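Putative uncharacterized protein smu.1377c (Streptococcus mutans, PDB 3L7V) is of unknown function but, as a YrdC-like domain protein, may bind double-stranded RNA and act in tRNA modification. Local coordinates at residues G43-K54 with Q171-R182. Sequence-based numbering, arbitrary orientation.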
# COMPACT_ATOMS: atom_id res chain seq x y z
N GLY A 43 -9.52 8.98 -15.90
CA GLY A 43 -10.25 9.34 -14.69
C GLY A 43 -11.36 8.37 -14.30
O GLY A 43 -11.86 8.43 -13.18
N ASN A 44 -11.74 7.48 -15.22
CA ASN A 44 -12.68 6.39 -14.93
C ASN A 44 -11.94 5.06 -14.70
O ASN A 44 -10.77 4.92 -15.04
CB ASN A 44 -13.67 6.19 -16.10
CG ASN A 44 -14.36 7.48 -16.54
OD1 ASN A 44 -15.07 8.12 -15.77
ND2 ASN A 44 -14.17 7.84 -17.81
N LEU A 45 -12.64 4.09 -14.12
CA LEU A 45 -12.08 2.75 -13.93
C LEU A 45 -11.48 2.16 -15.23
O LEU A 45 -12.13 2.17 -16.27
CB LEU A 45 -13.16 1.81 -13.40
CG LEU A 45 -12.84 0.31 -13.45
CD1 LEU A 45 -11.76 -0.05 -12.47
CD2 LEU A 45 -14.09 -0.52 -13.17
N SER A 46 -10.26 1.66 -15.15
CA SER A 46 -9.63 0.99 -16.30
C SER A 46 -10.09 -0.47 -16.48
O SER A 46 -9.65 -1.36 -15.77
CB SER A 46 -8.09 1.06 -16.20
OG SER A 46 -7.48 0.48 -17.34
N GLN A 47 -10.99 -0.69 -17.44
CA GLN A 47 -11.53 -2.01 -17.71
C GLN A 47 -10.44 -2.95 -18.24
O GLN A 47 -10.42 -4.13 -17.91
CB GLN A 47 -12.66 -1.93 -18.73
CG GLN A 47 -13.87 -1.13 -18.28
CD GLN A 47 -14.70 -1.85 -17.21
OE1 GLN A 47 -15.56 -1.24 -16.58
NE2 GLN A 47 -14.43 -3.13 -17.02
N GLU A 48 -9.54 -2.41 -19.05
CA GLU A 48 -8.44 -3.19 -19.60
C GLU A 48 -7.49 -3.66 -18.49
O GLU A 48 -7.12 -4.84 -18.43
CB GLU A 48 -7.71 -2.38 -20.68
CG GLU A 48 -6.74 -3.19 -21.55
CD GLU A 48 -6.27 -2.45 -22.81
OE1 GLU A 48 -6.67 -1.28 -23.02
OE2 GLU A 48 -5.50 -3.04 -23.60
N GLY A 49 -7.11 -2.75 -17.59
CA GLY A 49 -6.26 -3.06 -16.45
C GLY A 49 -6.86 -4.07 -15.49
O GLY A 49 -6.17 -4.97 -14.99
N PHE A 50 -8.16 -3.92 -15.22
CA PHE A 50 -8.92 -4.88 -14.41
C PHE A 50 -8.87 -6.31 -14.98
O PHE A 50 -8.53 -7.26 -14.26
CB PHE A 50 -10.37 -4.39 -14.27
CG PHE A 50 -11.27 -5.34 -13.52
CD1 PHE A 50 -12.07 -6.25 -14.20
CD2 PHE A 50 -11.36 -5.29 -12.14
CE1 PHE A 50 -12.93 -7.11 -13.52
CE2 PHE A 50 -12.20 -6.15 -11.45
CZ PHE A 50 -12.99 -7.06 -12.14
N GLU A 51 -9.23 -6.47 -16.26
CA GLU A 51 -9.27 -7.80 -16.89
C GLU A 51 -7.89 -8.48 -16.88
O GLU A 51 -7.80 -9.69 -16.71
CB GLU A 51 -9.83 -7.73 -18.32
CG GLU A 51 -11.27 -7.22 -18.41
CD GLU A 51 -12.31 -8.16 -17.78
OE1 GLU A 51 -12.08 -9.39 -17.75
OE2 GLU A 51 -13.36 -7.68 -17.31
N ILE A 52 -6.83 -7.69 -17.05
CA ILE A 52 -5.47 -8.24 -16.99
C ILE A 52 -5.08 -8.77 -15.60
O ILE A 52 -4.52 -9.85 -15.48
CB ILE A 52 -4.42 -7.23 -17.52
CG1 ILE A 52 -4.58 -7.07 -19.03
CG2 ILE A 52 -2.98 -7.71 -17.18
CD1 ILE A 52 -3.69 -6.04 -19.64
N VAL A 53 -5.40 -8.01 -14.55
CA VAL A 53 -5.03 -8.42 -13.20
C VAL A 53 -5.94 -9.55 -12.68
O VAL A 53 -5.52 -10.42 -11.90
CB VAL A 53 -4.97 -7.19 -12.23
CG1 VAL A 53 -6.35 -6.80 -11.73
CG2 VAL A 53 -4.05 -7.49 -11.07
N LYS A 54 -7.18 -9.56 -13.14
CA LYS A 54 -8.09 -10.66 -12.88
C LYS A 54 -7.58 -12.00 -13.48
O LYS A 54 -7.76 -13.06 -12.87
CB LYS A 54 -9.47 -10.32 -13.42
CG LYS A 54 -10.52 -11.37 -13.17
CD LYS A 54 -11.85 -10.93 -13.74
CE LYS A 54 -12.86 -12.06 -13.69
NZ LYS A 54 -14.18 -11.60 -14.19
N GLN A 171 -9.77 2.57 -7.78
CA GLN A 171 -10.88 2.01 -8.57
C GLN A 171 -10.72 0.50 -8.83
O GLN A 171 -11.65 -0.28 -8.60
CB GLN A 171 -11.09 2.79 -9.88
CG GLN A 171 -11.55 4.25 -9.68
CD GLN A 171 -11.39 5.13 -10.93
OE1 GLN A 171 -10.54 4.87 -11.79
NE2 GLN A 171 -12.19 6.19 -11.01
N ILE A 172 -9.54 0.09 -9.27
CA ILE A 172 -9.31 -1.32 -9.57
C ILE A 172 -9.41 -2.22 -8.34
O ILE A 172 -10.02 -3.28 -8.39
CB ILE A 172 -7.96 -1.54 -10.30
CG1 ILE A 172 -8.01 -0.84 -11.67
CG2 ILE A 172 -7.64 -3.02 -10.39
CD1 ILE A 172 -6.77 -0.99 -12.54
N ALA A 173 -8.80 -1.80 -7.22
CA ALA A 173 -8.86 -2.57 -5.97
C ALA A 173 -10.29 -2.75 -5.44
O ALA A 173 -10.61 -3.77 -4.84
CB ALA A 173 -7.99 -1.91 -4.90
N LYS A 174 -11.13 -1.75 -5.67
CA LYS A 174 -12.51 -1.79 -5.20
C LYS A 174 -13.37 -2.78 -6.02
O LYS A 174 -14.16 -3.53 -5.44
CB LYS A 174 -13.15 -0.39 -5.23
CG LYS A 174 -14.51 -0.32 -4.53
CD LYS A 174 -15.15 1.05 -4.70
CE LYS A 174 -16.32 1.24 -3.73
NZ LYS A 174 -17.04 2.53 -3.96
N GLU A 175 -13.21 -2.76 -7.34
CA GLU A 175 -13.89 -3.73 -8.21
C GLU A 175 -13.48 -5.16 -7.91
O GLU A 175 -14.33 -6.05 -7.84
CB GLU A 175 -13.61 -3.44 -9.69
CG GLU A 175 -14.53 -2.42 -10.32
CD GLU A 175 -15.98 -2.88 -10.36
OE1 GLU A 175 -16.23 -4.03 -10.79
OE2 GLU A 175 -16.87 -2.10 -9.97
N MSE A 176 -12.18 -5.40 -7.75
CA MSE A 176 -11.69 -6.75 -7.46
C MSE A 176 -12.29 -7.28 -6.15
O MSE A 176 -12.78 -8.41 -6.09
CB MSE A 176 -10.16 -6.80 -7.42
CG MSE A 176 -9.47 -6.70 -8.81
SE MSE A 176 -9.54 -8.36 -9.90
CE MSE A 176 -8.17 -9.46 -9.02
N TRP A 177 -12.26 -6.45 -5.11
CA TRP A 177 -12.85 -6.83 -3.83
C TRP A 177 -14.37 -7.08 -3.88
O TRP A 177 -14.85 -8.16 -3.52
CB TRP A 177 -12.55 -5.79 -2.75
CG TRP A 177 -13.11 -6.18 -1.41
CD1 TRP A 177 -14.21 -5.65 -0.80
CD2 TRP A 177 -12.61 -7.21 -0.54
NE1 TRP A 177 -14.42 -6.27 0.40
CE2 TRP A 177 -13.46 -7.23 0.59
CE3 TRP A 177 -11.54 -8.10 -0.60
CZ2 TRP A 177 -13.26 -8.12 1.66
CZ3 TRP A 177 -11.34 -8.99 0.46
CH2 TRP A 177 -12.20 -8.99 1.57
N GLU A 178 -15.13 -6.09 -4.33
CA GLU A 178 -16.58 -6.14 -4.25
C GLU A 178 -17.20 -7.11 -5.26
O GLU A 178 -18.24 -7.70 -5.01
CB GLU A 178 -17.19 -4.74 -4.38
CG GLU A 178 -17.12 -3.91 -3.09
CD GLU A 178 -17.60 -2.46 -3.26
OE1 GLU A 178 -18.12 -2.12 -4.35
OE2 GLU A 178 -17.47 -1.67 -2.31
N LYS A 179 -16.57 -7.28 -6.42
CA LYS A 179 -17.18 -8.09 -7.46
C LYS A 179 -16.54 -9.46 -7.68
O LYS A 179 -17.11 -10.29 -8.39
CB LYS A 179 -17.31 -7.32 -8.77
CG LYS A 179 -18.26 -6.13 -8.64
CD LYS A 179 -18.68 -5.57 -9.99
CE LYS A 179 -19.77 -4.52 -9.82
NZ LYS A 179 -19.41 -3.43 -8.85
N GLU A 180 -15.40 -9.72 -7.07
CA GLU A 180 -14.77 -11.03 -7.26
C GLU A 180 -14.25 -11.59 -5.94
O GLU A 180 -13.76 -12.72 -5.88
CB GLU A 180 -13.61 -10.92 -8.26
CG GLU A 180 -14.01 -10.33 -9.60
CD GLU A 180 -14.59 -11.38 -10.54
OE1 GLU A 180 -14.28 -12.58 -10.35
OE2 GLU A 180 -15.34 -11.01 -11.48
N GLY A 181 -14.35 -10.80 -4.88
CA GLY A 181 -13.80 -11.21 -3.60
C GLY A 181 -12.29 -11.41 -3.63
O GLY A 181 -11.75 -12.21 -2.86
N ARG A 182 -11.60 -10.68 -4.52
CA ARG A 182 -10.15 -10.83 -4.65
C ARG A 182 -9.34 -9.63 -4.12
O ARG A 182 -9.83 -8.51 -4.10
CB ARG A 182 -9.77 -11.07 -6.12
CG ARG A 182 -10.45 -12.27 -6.75
CD ARG A 182 -9.91 -12.48 -8.14
NE ARG A 182 -10.69 -13.45 -8.91
CZ ARG A 182 -10.20 -14.14 -9.94
NH1 ARG A 182 -8.93 -13.97 -10.29
NH2 ARG A 182 -10.96 -15.00 -10.59
O HOH W 1 -8.84 2.85 -12.88
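Gln171 reaches from its helix to the loop that leads into helix 47-54. Its CB rests 3.9 Å from Leu45 CD1, and beyond CG the chain runs extended (chi2 164°), bringing CD to 3.6 Å from Leu45 N. At the tip, NE2 donates a nearly straight hydrogen bond of 3.1 Å to Gly43 O, which lies in the Gln171 amide plane, while NE2 stands above the carbonyl plane. OE1 lies 3.2 Å from Asn44 C and accepts from a water that in turn accepts from Ser46 N, so both ends of the amide are tied to the loop. Ser46 OG caps the helix that follows by accepting from Gly49 N.

Further along, Phe50, with CG anti to the backbone N (chi1 177°), turns its ring to helix 171-180: CE2 lies 3.5 Å from Glu175 CB, while Met176 (a selenomethionine) SE sits obliquely, 4.5 Å from the ring centroid, in a Met-aromatic contact. Val53 CG1 packs 4.0 Å from Met176 SE. The extended Lys54 forms a salt bridge from NZ to Glu180 OE2 (3.0 Å).

In this helix-helix packing, segments 47-54 and 171-180 cross at -51°. Ser46, Glu48 and Ile52 touch edge strands 37-40 and 213-216; Met176 reaches Ser73 and Val184, beside strands 67-72 and 185-188.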